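Local structure of disulfide isomerase DsbG N-terminal domain-containing protein (Helicobacter pylori, 3TDG) at the interface of chains A and B. The protein acts as a thiol-disulfide oxidoreductase of the DsbG family, with a thioredoxin fold and reductase activity. Residues are numbered along the deposited sequence; one frame, centred on the assembly and turned at random. Chains: chain A/B, Putative uncharacterized protein.

The interface of chains A and B. Residues chain A 38-39, 42-43, 86; chain B 94-96, 101.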
# COMPACT_ATOMS: atom_id res chain seq x y z
N VAL A 38 31.22 6.21 -4.02
CA VAL A 38 30.49 6.89 -2.99
C VAL A 38 29.28 6.07 -2.57
O VAL A 38 28.99 5.96 -1.42
CB VAL A 38 30.09 8.28 -3.42
CG1 VAL A 38 29.25 8.89 -2.40
CG2 VAL A 38 31.28 9.12 -3.65
N ILE A 39 28.60 5.48 -3.52
CA ILE A 39 27.45 4.69 -3.19
C ILE A 39 27.87 3.41 -2.50
O ILE A 39 27.28 3.03 -1.53
CB ILE A 39 26.61 4.38 -4.41
CG1 ILE A 39 25.82 5.61 -4.81
CG2 ILE A 39 25.63 3.31 -4.12
CD1 ILE A 39 25.34 5.58 -6.19
N GLN A 42 28.57 3.62 1.43
CA GLN A 42 27.44 3.82 2.33
C GLN A 42 26.21 2.94 2.06
O GLN A 42 25.20 3.09 2.72
CB GLN A 42 27.11 5.32 2.51
CG GLN A 42 26.96 6.09 1.22
CD GLN A 42 27.06 7.61 1.42
OE1 GLN A 42 26.17 8.23 1.99
NE2 GLN A 42 28.15 8.20 0.95
N THR A 43 26.30 2.00 1.12
CA THR A 43 25.21 1.03 0.94
C THR A 43 25.71 -0.40 0.84
O THR A 43 24.93 -1.33 0.94
CB THR A 43 24.40 1.29 -0.35
OG1 THR A 43 25.24 1.03 -1.49
CG2 THR A 43 23.90 2.70 -0.39
N ILE A 86 24.87 12.87 -5.08
CA ILE A 86 24.01 11.96 -5.79
C ILE A 86 22.62 12.12 -5.19
O ILE A 86 22.43 11.92 -3.98
CB ILE A 86 24.51 10.50 -5.64
CG1 ILE A 86 25.84 10.30 -6.39
CG2 ILE A 86 23.48 9.49 -6.14
CD1 ILE A 86 26.85 9.41 -5.69
N PHE B 94 23.17 10.56 -1.61
CA PHE B 94 24.51 10.17 -1.18
C PHE B 94 25.47 11.29 -1.44
O PHE B 94 25.34 12.03 -2.42
CB PHE B 94 24.98 8.89 -1.87
CG PHE B 94 23.98 7.78 -1.78
CD1 PHE B 94 23.86 7.01 -0.63
CD2 PHE B 94 23.13 7.52 -2.85
CE1 PHE B 94 22.91 6.00 -0.53
CE2 PHE B 94 22.18 6.50 -2.77
CZ PHE B 94 22.07 5.74 -1.61
N SER B 95 26.42 11.41 -0.53
CA SER B 95 27.48 12.41 -0.68
C SER B 95 28.76 11.91 -0.04
O SER B 95 28.71 11.13 0.93
CB SER B 95 27.05 13.72 -0.03
OG SER B 95 28.07 14.69 -0.21
N ASN B 96 29.91 12.33 -0.58
CA ASN B 96 31.18 12.12 0.13
C ASN B 96 31.24 12.98 1.41
O ASN B 96 32.07 12.72 2.28
CB ASN B 96 32.40 12.36 -0.76
CG ASN B 96 32.68 13.84 -1.01
OD1 ASN B 96 31.76 14.64 -1.23
ND2 ASN B 96 33.96 14.22 -1.00
N VAL B 101 24.73 14.29 4.11
CA VAL B 101 23.98 13.04 4.36
C VAL B 101 23.17 13.17 5.64
O VAL B 101 21.98 12.77 5.70
CB VAL B 101 24.93 11.79 4.44
CG1 VAL B 101 24.15 10.53 4.85
CG2 VAL B 101 25.66 11.57 3.13
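B:Phe94 pushes its ring against helix 33-43 of chain A while its backbone pairs with A:Ile86, joining two copies of this DsbG-family protein in a way consistent with the N-terminal dimerisation of DsbC/DsbG proteins; the interface is two-fold symmetric, and each contact has a twin with the chains exchanged. Strand 93-95 of chain B runs antiparallel to strand 85-88 of chain A: B:Phe94 N donates to A:Ile86 O at 2.8 Å, and A:Ile86 N returns a bond to B:Phe94 O. The tight part lies around the ring; B:Phe94, backbone included, buries 112 Å² of its surface. B:Phe94 CG lies anti to the carbonyl carbon (chi1 -50°), which sends the ring towards the helix. There A:Thr43 CG2 meets B:Phe94 CE1 at 3.4 Å, and A:Ile39 CG1 lies 3.8 Å from B:Phe94 CD2, both side chains crossing the phenyl group at about a right angle. A:Ile86 CG2 and A:Gln42 OE1 reach the ring edge in its plane, OE1 being 3.7 Å from B:Phe94 CD1; the amide stands nearly perpendicular to the ring, the planes 85° apart. An extended chain beyond CG carries the A:Gln42 amide past the ring to B:Ser95, whose backbone O accepts from A:Gln42 NE2 at 3.0 Å. This bond is straight, 169° at the hydrogen, and lies in the amide plane, although the donor sits well above the carbonyl plane of B:Ser95. It should help fix the rotation of the amide. Packing is sparser towards B:Asn96 and B:Val101, which hide 13 and 14 Å²: A:Val38 CG1 comes no nearer to B:Asn96 N than 3.9 Å, while B:Val101 CG2 touches A:Gln42 OE1 as the two side chains pass in opposite directions.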